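Local coordinates for protein Asp/Glu-specific dipeptidyl-peptidase (Flavobacterium psychrophilum, PDB 5JXF) that removes dipeptides from the N-terminus of oligopeptides as a serine peptidase of family S46, strictly specific for aspartate or glutamate at the P1 position, at residues H80-C85 / E134-T139; I96-H101 / S239-Y244; E128-N133 / R210-P215. All blocks are in the same frame, centred on the assembly; numbering follows the deposited sequence.

All three contacts belong to one antiparallel sheet of the peptidase. Contact 2 is its buried core: strand 95-98 lies beside strand 239-245 and runs on to His101, the probable charge-relay histidine, which touches the bound arginine. Contacts 1 and 3 are only partly buried and adjoin in sequence: the chain passes from loop 128-133, bridged to strand 197-214, through 134-137 into the start of strand 138-146, which pairs with strand 80-81. Contact 1 shares its apolar layer with contact 2, Phe81 and Leu136 both packing on Phe241. Contact 3 meets contact 2 through polar groups instead, Tyr244 OH bonding to Glu130 OE1, and its own span has a single beta bridge.

Contact 1: residues H80-C85 / E134-T139; sequences HFNGGC and ENLVVT
Phe81 turns its ring into the space beside Leu136 and Val138, the apolar heart of this short antiparallel pairing between strand 80-81 and the start of strand 138-146. With CG anti to the backbone N (chi1 -171°), the ring extends toward segment 134-139. Leu136 CD1 sits 4.3 Å from the ring centroid, an off-centre CH-pi contact, while Val138 CG2 comes to 3.8 Å from Phe81 CD1 at the other end of the ring. Leu136 CD1 does double work: it also lies 3.6 Å from Asn82 CG, the leucine and asparagine side chains crossing at about a right angle.

Along the backbone, His80 and Thr139 form the hydrogen-bonded pair, His80 N to Thr139 O and Thr139 N to His80 O, both 2.8 Å. Beyond the non-hydrogen-bonded pair Phe81–Val138, Asn82 N donates to Val137 O at 2.7 Å. The Asn82 amide oxygen faces back toward the other segment and takes a straight but weak bond from Val137 N, 3.4 Å from OD1.

The imidazole of His80 leads away from Thr139. Its ND1 donates to Cys85 O at 3.1 Å, roughly in the ring plane, and Phe81 N reaches the same oxygen from the opposite face of its carbonyl plane. Gly83 CA rests over one ring face, and Tyr285 stacks on the ring. Gly84 and Cys85, both opposite Phe81, make a classic beta bulge.

The chemistry divides by side of the sheet: Phe81 and Val138 join an apolar layer with Ile96 and Phe241, whereas beside His80 and Thr139 a water held by Thr139 OG1 donates weakly to His80 O, so polar groups and solvent share that side.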
loop_
_atom_site.group_PDB
_atom_site.type_symbol
_atom_site.label_atom_id
_atom_site.label_comp_id
_atom_site.label_asym_id
_atom_site.label_seq_id
_atom_site.Cartn_x
_atom_site.Cartn_y
_atom_site.Cartn_z
ATOM N N HIS A 80 -31.744 -15.838 -6.814
ATOM C CA HIS A 80 -31.406 -14.521 -7.331
ATOM C C HIS A 80 -31.950 -13.477 -6.371
ATOM O O HIS A 80 -33.138 -13.498 -6.055
ATOM C CB HIS A 80 -32.030 -14.335 -8.720
ATOM C CG HIS A 80 -31.236 -13.526 -9.675
ATOM N ND1 HIS A 80 -30.273 -12.605 -9.275
ATOM C CD2 HIS A 80 -31.260 -13.453 -11.023
ATOM C CE1 HIS A 80 -29.740 -12.043 -10.330
ATOM N NE2 HIS A 80 -30.329 -12.531 -11.414
ATOM N N PHE A 81 -31.106 -12.548 -5.933
ATOM C CA PHE A 81 -31.528 -11.526 -4.974
ATOM C C PHE A 81 -31.762 -10.186 -5.668
ATOM O O PHE A 81 -30.825 -9.496 -6.060
ATOM C CB PHE A 81 -30.481 -11.372 -3.850
ATOM C CG PHE A 81 -30.936 -10.505 -2.710
ATOM C CD1 PHE A 81 -31.608 -11.057 -1.638
ATOM C CD2 PHE A 81 -30.686 -9.140 -2.713
ATOM C CE1 PHE A 81 -32.029 -10.266 -0.571
ATOM C CE2 PHE A 81 -31.097 -8.342 -1.650
ATOM C CZ PHE A 81 -31.780 -8.907 -0.584
ATOM N N ASN A 82 -33.032 -9.842 -5.828
ATOM C CA ASN A 82 -33.460 -8.653 -6.557
ATOM C C ASN A 82 -32.891 -8.504 -7.955
ATOM O O ASN A 82 -32.753 -7.389 -8.432
ATOM C CB ASN A 82 -33.128 -7.400 -5.759
ATOM C CG ASN A 82 -34.154 -6.305 -5.964
ATOM O OD1 ASN A 82 -35.305 -6.577 -6.342
ATOM N ND2 ASN A 82 -33.757 -5.063 -5.714
ATOM N N GLY A 83 -32.554 -9.614 -8.608
ATOM C CA GLY A 83 -32.033 -9.564 -9.972
ATOM C C GLY A 83 -30.634 -8.981 -10.215
ATOM O O GLY A 83 -30.190 -8.880 -11.358
ATOM N N GLY A 84 -29.914 -8.618 -9.158
ATOM C CA GLY A 84 -28.574 -8.069 -9.331
ATOM C C GLY A 84 -27.516 -8.739 -8.462
ATOM O O GLY A 84 -26.323 -8.575 -8.692
ATOM N N CYS A 85 -27.958 -9.484 -7.453
ATOM C CA CYS A 85 -27.037 -10.159 -6.535
ATOM C C CYS A 85 -27.463 -11.596 -6.305
ATOM O O CYS A 85 -28.486 -12.050 -6.828
ATOM C CB CYS A 85 -26.959 -9.411 -5.199
ATOM S SG CYS A 85 -26.686 -7.631 -5.412
ATOM N N GLU A 134 -40.657 -2.968 -0.014
ATOM C CA GLU A 134 -41.340 -2.811 -1.289
ATOM C C GLU A 134 -40.325 -2.931 -2.414
ATOM O O GLU A 134 -39.193 -2.443 -2.298
ATOM C CB GLU A 134 -42.081 -1.477 -1.380
ATOM C CG GLU A 134 -43.105 -1.267 -0.286
ATOM C CD GLU A 134 -44.236 -0.349 -0.717
ATOM O OE1 GLU A 134 -44.580 -0.339 -1.920
ATOM O OE2 GLU A 134 -44.780 0.369 0.149
ATOM N N ASN A 135 -40.734 -3.625 -3.472
ATOM C CA ASN A 135 -39.943 -3.760 -4.687
ATOM C C ASN A 135 -38.674 -4.567 -4.485
ATOM O O ASN A 135 -37.658 -4.310 -5.126
ATOM C CB ASN A 135 -39.591 -2.381 -5.244
ATOM C CG ASN A 135 -40.794 -1.480 -5.342
ATOM O OD1 ASN A 135 -41.898 -1.933 -5.654
ATOM N ND2 ASN A 135 -40.599 -0.199 -5.054
ATOM N N LEU A 136 -38.726 -5.532 -3.579
ATOM C CA LEU A 136 -37.607 -6.441 -3.390
ATOM C C LEU A 136 -38.095 -7.845 -3.654
ATOM O O LEU A 136 -38.966 -8.340 -2.951
ATOM C CB LEU A 136 -37.021 -6.332 -1.973
ATOM C CG LEU A 136 -35.907 -7.310 -1.585
ATOM C CD1 LEU A 136 -34.710 -7.200 -2.512
ATOM C CD2 LEU A 136 -35.454 -7.071 -0.139
ATOM N N VAL A 137 -37.530 -8.481 -4.668
ATOM C CA VAL A 137 -37.882 -9.851 -4.978
ATOM C C VAL A 137 -36.678 -10.784 -4.891
ATOM O O VAL A 137 -35.521 -10.363 -4.983
ATOM C CB VAL A 137 -38.509 -9.959 -6.375
ATOM C CG1 VAL A 137 -39.677 -8.953 -6.523
ATOM C CG2 VAL A 137 -37.462 -9.751 -7.447
ATOM N N VAL A 138 -36.981 -12.058 -4.697
ATOM C CA VAL A 138 -35.989 -13.116 -4.598
ATOM C C VAL A 138 -36.495 -14.249 -5.480
ATOM O O VAL A 138 -37.622 -14.714 -5.305
ATOM C CB VAL A 138 -35.811 -13.587 -3.139
ATOM C CG1 VAL A 138 -35.207 -14.959 -3.081
ATOM C CG2 VAL A 138 -34.967 -12.578 -2.341
ATOM N N THR A 139 -35.672 -14.691 -6.420
ATOM C CA THR A 139 -36.100 -15.631 -7.441
ATOM C C THR A 139 -35.414 -16.987 -7.369
ATOM O O THR A 139 -34.191 -17.074 -7.476
ATOM C CB THR A 139 -35.836 -15.046 -8.840
ATOM O OG1 THR A 139 -36.551 -13.812 -8.991
ATOM C CG2 THR A 139 -36.237 -16.044 -9.923
HETATM O O HOH W 1 -34.619 -11.712 -8.566
#

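Contact 2: residues I96-H101 / S239-Y244; sequences ILTNHH and SMFRVY. With ARG (arginine), chain E.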
loop_
_atom_site.group_PDB
_atom_site.type_symbol
_atom_site.label_atom_id
_atom_site.label_comp_id
_atom_site.label_asym_id
_atom_site.label_seq_id
_atom_site.Cartn_x
_atom_site.Cartn_y
_atom_site.Cartn_z
ATOM N N ILE A 96 -32.371 -16.167 4.580
ATOM C CA ILE A 96 -31.368 -16.083 3.518
ATOM C C ILE A 96 -30.237 -15.133 3.879
ATOM O O ILE A 96 -30.417 -14.124 4.580
ATOM C CB ILE A 96 -31.938 -15.623 2.143
ATOM C CG1 ILE A 96 -32.501 -14.212 2.218
ATOM C CG2 ILE A 96 -33.000 -16.606 1.613
ATOM C CD1 ILE A 96 -33.047 -13.744 0.904
ATOM N N LEU A 97 -29.073 -15.458 3.347
ATOM C CA LEU A 97 -27.860 -14.719 3.643
ATOM C C LEU A 97 -27.370 -14.067 2.356
ATOM O O LEU A 97 -27.404 -14.686 1.298
ATOM C CB LEU A 97 -26.803 -15.658 4.242
ATOM C CG LEU A 97 -25.423 -15.038 4.498
ATOM C CD1 LEU A 97 -25.527 -14.067 5.671
ATOM C CD2 LEU A 97 -24.397 -16.141 4.782
ATOM N N THR A 98 -26.966 -12.806 2.438
ATOM C CA THR A 98 -26.360 -12.139 1.292
ATOM C C THR A 98 -25.299 -11.115 1.792
ATOM O O THR A 98 -24.914 -11.147 2.962
ATOM C CB THR A 98 -27.437 -11.456 0.390
ATOM O OG1 THR A 98 -26.844 -11.055 -0.850
ATOM C CG2 THR A 98 -28.065 -10.234 1.065
ATOM N N ASN A 99 -24.805 -10.251 0.913
ATOM C CA ASN A 99 -23.817 -9.206 1.316
ATOM C C ASN A 99 -24.466 -8.017 1.987
ATOM O O ASN A 99 -25.639 -7.729 1.753
ATOM C CB ASN A 99 -23.030 -8.653 0.114
ATOM C CG ASN A 99 -22.038 -9.630 -0.441
ATOM O OD1 ASN A 99 -21.575 -9.487 -1.576
ATOM N ND2 ASN A 99 -21.691 -10.627 0.354
ATOM N N HIS A 100 -23.686 -7.283 2.766
ATOM C CA HIS A 100 -24.153 -6.012 3.296
ATOM C C HIS A 100 -24.420 -4.990 2.183
ATOM O O HIS A 100 -25.389 -4.231 2.243
ATOM C CB HIS A 100 -23.142 -5.455 4.314
ATOM C CG HIS A 100 -23.584 -4.182 4.966
ATOM N ND1 HIS A 100 -23.108 -2.947 4.586
ATOM C CD2 HIS A 100 -24.472 -3.953 5.961
ATOM C CE1 HIS A 100 -23.663 -2.012 5.334
ATOM N NE2 HIS A 100 -24.504 -2.597 6.170
ATOM N N HIS A 101 -23.592 -4.966 1.148
ATOM C CA HIS A 101 -23.859 -3.983 0.108
ATOM C C HIS A 101 -25.018 -4.419 -0.830
ATOM O O HIS A 101 -25.560 -3.586 -1.539
ATOM C CB HIS A 101 -22.591 -3.647 -0.687
ATOM C CG HIS A 101 -22.141 -4.713 -1.639
ATOM N ND1 HIS A 101 -21.102 -5.575 -1.350
ATOM C CD2 HIS A 101 -22.546 -5.021 -2.893
ATOM C CE1 HIS A 101 -20.901 -6.382 -2.376
ATOM N NE2 HIS A 101 -21.769 -6.071 -3.324
ATOM N N SER A 239 -25.600 -9.400 5.154
ATOM C CA SER A 239 -26.878 -9.021 5.760
ATOM C C SER A 239 -27.852 -10.194 5.605
ATOM O O SER A 239 -27.615 -11.097 4.812
ATOM C CB SER A 239 -27.441 -7.746 5.133
ATOM O OG SER A 239 -27.633 -7.902 3.735
ATOM N N MET A 240 -28.917 -10.194 6.393
ATOM C CA MET A 240 -29.835 -11.324 6.419
ATOM C C MET A 240 -31.256 -10.893 6.146
ATOM O O MET A 240 -31.725 -9.875 6.645
ATOM C CB MET A 240 -29.765 -12.054 7.753
ATOM C CG MET A 240 -28.437 -12.765 7.974
ATOM S SD MET A 240 -28.395 -13.778 9.457
ATOM C CE MET A 240 -26.827 -14.633 9.261
ATOM N N PHE A 241 -31.930 -11.690 5.330
ATOM C CA PHE A 241 -33.314 -11.429 4.968
ATOM C C PHE A 241 -34.111 -12.696 5.208
ATOM O O PHE A 241 -33.515 -13.749 5.460
ATOM C CB PHE A 241 -33.399 -10.985 3.509
ATOM C CG PHE A 241 -32.877 -9.591 3.266
ATOM C CD1 PHE A 241 -31.511 -9.349 3.168
ATOM C CD2 PHE A 241 -33.752 -8.516 3.152
ATOM C CE1 PHE A 241 -31.043 -8.073 2.946
ATOM C CE2 PHE A 241 -33.288 -7.238 2.924
ATOM C CZ PHE A 241 -31.934 -7.017 2.821
ATOM N N ARG A 242 -35.445 -12.618 5.153
ATOM C CA ARG A 242 -36.251 -13.833 5.266
ATOM C C ARG A 242 -37.328 -13.853 4.181
ATOM O O ARG A 242 -38.049 -12.881 4.013
ATOM C CB ARG A 242 -36.904 -13.967 6.641
ATOM C CG ARG A 242 -37.666 -15.292 6.789
ATOM C CD ARG A 242 -38.492 -15.361 8.046
ATOM N NE ARG A 242 -37.712 -14.975 9.217
ATOM C CZ ARG A 242 -36.853 -15.781 9.831
ATOM N NH1 ARG A 242 -36.660 -17.014 9.374
ATOM N NH2 ARG A 242 -36.179 -15.346 10.891
ATOM N N VAL A 243 -37.401 -14.947 3.435
ATOM C CA VAL A 243 -38.356 -15.046 2.342
ATOM C C VAL A 243 -39.711 -15.456 2.945
ATOM O O VAL A 243 -39.778 -16.343 3.785
ATOM C CB VAL A 243 -37.909 -16.062 1.277
ATOM C CG1 VAL A 243 -38.943 -16.144 0.119
ATOM C CG2 VAL A 243 -36.533 -15.723 0.744
ATOM N N TYR A 244 -40.778 -14.784 2.544
ATOM C CA TYR A 244 -42.115 -15.104 3.049
ATOM C C TYR A 244 -42.993 -15.610 1.916
ATOM O O TYR A 244 -42.792 -15.223 0.755
ATOM C CB TYR A 244 -42.751 -13.880 3.704
ATOM C CG TYR A 244 -42.306 -13.657 5.128
ATOM C CD1 TYR A 244 -41.046 -13.118 5.418
ATOM C CD2 TYR A 244 -43.146 -13.979 6.183
ATOM C CE1 TYR A 244 -40.652 -12.919 6.726
ATOM C CE2 TYR A 244 -42.760 -13.793 7.485
ATOM C CZ TYR A 244 -41.516 -13.263 7.757
ATOM O OH TYR A 244 -41.161 -13.089 9.067
HETATM N N ARG E . -16.605 -4.258 -4.715
HETATM C CA ARG E . -17.858 -4.911 -4.363
HETATM C C ARG E . -18.510 -5.437 -5.647
HETATM O O ARG E . -18.751 -4.671 -6.575
HETATM C CB ARG E . -18.787 -3.944 -3.620
HETATM C CG ARG E . -18.261 -3.481 -2.252
HETATM C CD ARG E . -19.187 -2.446 -1.609
HETATM N NE ARG E . -19.352 -1.268 -2.455
HETATM C CZ ARG E . -18.591 -0.173 -2.378
HETATM N NH1 ARG E . -17.609 -0.096 -1.479
HETATM N NH2 ARG E . -18.813 0.855 -3.196
#
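The imidazole of His101 lies between Asn99 CB on one face and the bound arginine on the other, whose CB comes to 3.5 Å from His101 CE1. At the ring's edge ND1 bonds to Asp237 and NE2 to Ser662, the charge-relay triad expected by similarity for this S46 serine peptidase. An alanine here would remove both ring nitrogens and is likely to leave Ser662 and Asp237 without the link between them, and the arginine without the face it packs on. The second flat group, the Phe241 ring, has Thr98 CG2 obliquely beside it and meets Phe81 edge-to-face.

Behind the histidine, strand 96-98 runs antiparallel to strand 239-244. Ile96 pairs with Phe241 and Thr98 with Ser239 through two reciprocal backbone bonds each, with Leu97 and Met240 the non-hydrogen-bonded pair between them. Ile96 packs on two residues: its CG1, set between the backbone N and the carbonyl carbon (chi1 63°), lies 3.6 Å from Phe241 CB, and its CG2 meets Val243 CG2 at 3.7 Å. On the other sheet face Leu97 CD1 reaches Met240 CE at the end of that extended chain, 3.9 Å away. Thr98 OG1 bonds to Thr86 O, and Asn99 ND2 to Asn677 O.

Where the first strand ends, Ser239 ties down the turn leading to His101: its hydroxyl donates to Asn99 O across 2.8 Å from OG, approaching from above the carbonyl plane.

Contact 3: residues E128-N133 / R210-P215; sequences EDELPN and RLVGAP
Leu131 and Leu211 exchange the two backbone hydrogen bonds that hold this contact. Leu211 N donates to Leu131 O at 2.8 Å, and Leu131 N returns a bond of 3.1 Å to Leu211 O. It is a single antiparallel bridge, by which the loop before strand 138-146 hangs on strand 197-214. The same two oxygens also receive CA-H contacts: Arg210 CA stands 3.1 Å from Leu131 O, and Glu130 CA approaches Leu211 O.

The charged side chains use their stems here and their ends on other partners. Glu130 has CG anti to its carbonyl carbon (chi1 -55°) and an extended chain, which brings the carboxylate alongside Val212, both side chains pointing the same way; Val212 CG2 lies 3.5 Å from Glu130 CD. The carboxylate itself is gripped twice from outside the two segments, OE2 by a salt bridge to Arg242 and OE1 by the hydroxyl of Tyr244. Arg210 runs out straight from CG to NE, passing Pro132 with its CG 3.8 Å from Pro132 CA, and its guanidinium pairs with Asp208 and makes a cation-pi contact with Tyr244.

Asn133 swings its amide back over the strand, ND2 3.6 Å from Arg210 CA; that nitrogen bonds to Val209 O, and OD1 to His110. Farther out, Leu131 CB and Leu211 CB are 4.2 Å apart, with Phe122 touching both leucines. Just beyond, Val212 and Gly213 both face Met240 in a classic beta bulge.

With Glu130 buried, the pull of Arg242 and Tyr244 on its carboxylate would probably favour the ionised form, making it a polar link from this loop to strand 239-245 across the apolar flank of Val212.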
loop_
_atom_site.group_PDB
_atom_site.type_symbol
_atom_site.label_atom_id
_atom_site.label_comp_id
_atom_site.label_asym_id
_atom_site.label_seq_id
_atom_site.Cartn_x
_atom_site.Cartn_y
_atom_site.Cartn_z
ATOM N N GLU A 128 -41.668 -10.872 13.729
ATOM C CA GLU A 128 -42.645 -9.841 13.374
ATOM C C GLU A 128 -42.013 -8.460 13.296
ATOM O O GLU A 128 -42.618 -7.518 12.778
ATOM C CB GLU A 128 -43.802 -9.822 14.372
ATOM C CG GLU A 128 -44.623 -11.092 14.370
ATOM C CD GLU A 128 -43.996 -12.200 15.204
ATOM O OE1 GLU A 128 -42.901 -11.992 15.768
ATOM O OE2 GLU A 128 -44.599 -13.293 15.284
ATOM N N ASP A 129 -40.794 -8.348 13.817
ATOM C CA ASP A 129 -40.052 -7.097 13.768
ATOM C C ASP A 129 -39.335 -6.939 12.437
ATOM O O ASP A 129 -38.759 -5.892 12.156
ATOM C CB ASP A 129 -39.035 -7.030 14.909
ATOM C CG ASP A 129 -39.666 -7.280 16.269
ATOM O OD1 ASP A 129 -40.887 -7.042 16.422
ATOM O OD2 ASP A 129 -38.943 -7.736 17.179
ATOM N N GLU A 130 -39.355 -7.987 11.623
ATOM C CA GLU A 130 -38.619 -7.954 10.375
ATOM C C GLU A 130 -39.252 -6.924 9.448
ATOM O O GLU A 130 -40.459 -6.758 9.439
ATOM C CB GLU A 130 -38.569 -9.349 9.766
ATOM C CG GLU A 130 -37.986 -10.351 10.754
ATOM C CD GLU A 130 -38.029 -11.787 10.277
ATOM O OE1 GLU A 130 -38.649 -12.044 9.223
ATOM O OE2 GLU A 130 -37.442 -12.663 10.959
ATOM N N LEU A 131 -38.426 -6.189 8.715
ATOM C CA LEU A 131 -38.918 -5.041 7.966
ATOM C C LEU A 131 -39.245 -5.380 6.510
ATOM O O LEU A 131 -38.380 -5.762 5.726
ATOM C CB LEU A 131 -37.909 -3.888 8.012
ATOM C CG LEU A 131 -37.325 -3.476 9.364
ATOM C CD1 LEU A 131 -36.442 -2.249 9.196
ATOM C CD2 LEU A 131 -38.421 -3.220 10.386
ATOM N N PRO A 132 -40.517 -5.234 6.152
ATOM C CA PRO A 132 -41.013 -5.395 4.782
ATOM C C PRO A 132 -40.270 -4.507 3.794
ATOM O O PRO A 132 -39.950 -3.363 4.117
ATOM C CB PRO A 132 -42.474 -4.963 4.891
ATOM C CG PRO A 132 -42.839 -5.270 6.303
ATOM C CD PRO A 132 -41.606 -4.976 7.109
ATOM N N ASN A 133 -40.000 -5.019 2.603
ATOM C CA ASN A 133 -39.331 -4.219 1.600
ATOM C C ASN A 133 -40.115 -4.141 0.296
ATOM O O ASN A 133 -40.233 -5.130 -0.421
ATOM C CB ASN A 133 -37.931 -4.774 1.351
ATOM C CG ASN A 133 -37.074 -4.745 2.605
ATOM O OD1 ASN A 133 -36.757 -3.676 3.106
ATOM N ND2 ASN A 133 -36.692 -5.913 3.110
ATOM N N ARG A 210 -38.292 -9.725 3.741
ATOM C CA ARG A 210 -38.139 -8.766 4.840
ATOM C C ARG A 210 -36.723 -8.781 5.426
ATOM O O ARG A 210 -36.080 -9.820 5.448
ATOM C CB ARG A 210 -39.153 -9.060 5.943
ATOM C CG ARG A 210 -40.578 -9.164 5.420
ATOM C CD ARG A 210 -41.566 -9.537 6.499
ATOM N NE ARG A 210 -42.853 -9.840 5.875
ATOM C CZ ARG A 210 -43.917 -10.303 6.516
ATOM N NH1 ARG A 210 -43.868 -10.516 7.816
ATOM N NH2 ARG A 210 -45.034 -10.555 5.847
ATOM N N LEU A 211 -36.261 -7.615 5.874
ATOM C CA LEU A 211 -34.933 -7.466 6.486
ATOM C C LEU A 211 -34.882 -8.083 7.872
ATOM O O LEU A 211 -35.711 -7.764 8.735
ATOM C CB LEU A 211 -34.539 -5.989 6.576
ATOM C CG LEU A 211 -33.207 -5.662 7.282
ATOM C CD1 LEU A 211 -32.017 -6.381 6.637
ATOM C CD2 LEU A 211 -32.968 -4.158 7.316
ATOM N N VAL A 212 -33.897 -8.953 8.090
ATOM C CA VAL A 212 -33.770 -9.676 9.360
ATOM C C VAL A 212 -32.576 -9.199 10.194
ATOM O O VAL A 212 -32.695 -9.016 11.404
ATOM C CB VAL A 212 -33.640 -11.197 9.119
ATOM C CG1 VAL A 212 -33.225 -11.938 10.390
ATOM C CG2 VAL A 212 -34.958 -11.760 8.539
ATOM N N GLY A 213 -31.432 -8.997 9.548
ATOM C CA GLY A 213 -30.241 -8.575 10.258
ATOM C C GLY A 213 -29.194 -7.897 9.390
ATOM O O GLY A 213 -28.996 -8.257 8.222
ATOM N N ALA A 214 -28.527 -6.897 9.959
ATOM C CA ALA A 214 -27.359 -6.302 9.313
ATOM C C ALA A 214 -26.417 -5.711 10.347
ATOM O O ALA A 214 -26.864 -5.079 11.299
ATOM C CB ALA A 214 -27.771 -5.237 8.321
ATOM N N PRO A 215 -25.107 -5.901 10.140
ATOM C CA PRO A 215 -24.071 -5.309 10.994
ATOM C C PRO A 215 -23.970 -3.815 10.741
ATOM O O PRO A 215 -24.401 -3.356 9.676
ATOM C CB PRO A 215 -22.793 -6.016 10.536
ATOM C CG PRO A 215 -23.047 -6.253 9.055
ATOM C CD PRO A 215 -24.524 -6.622 8.995
#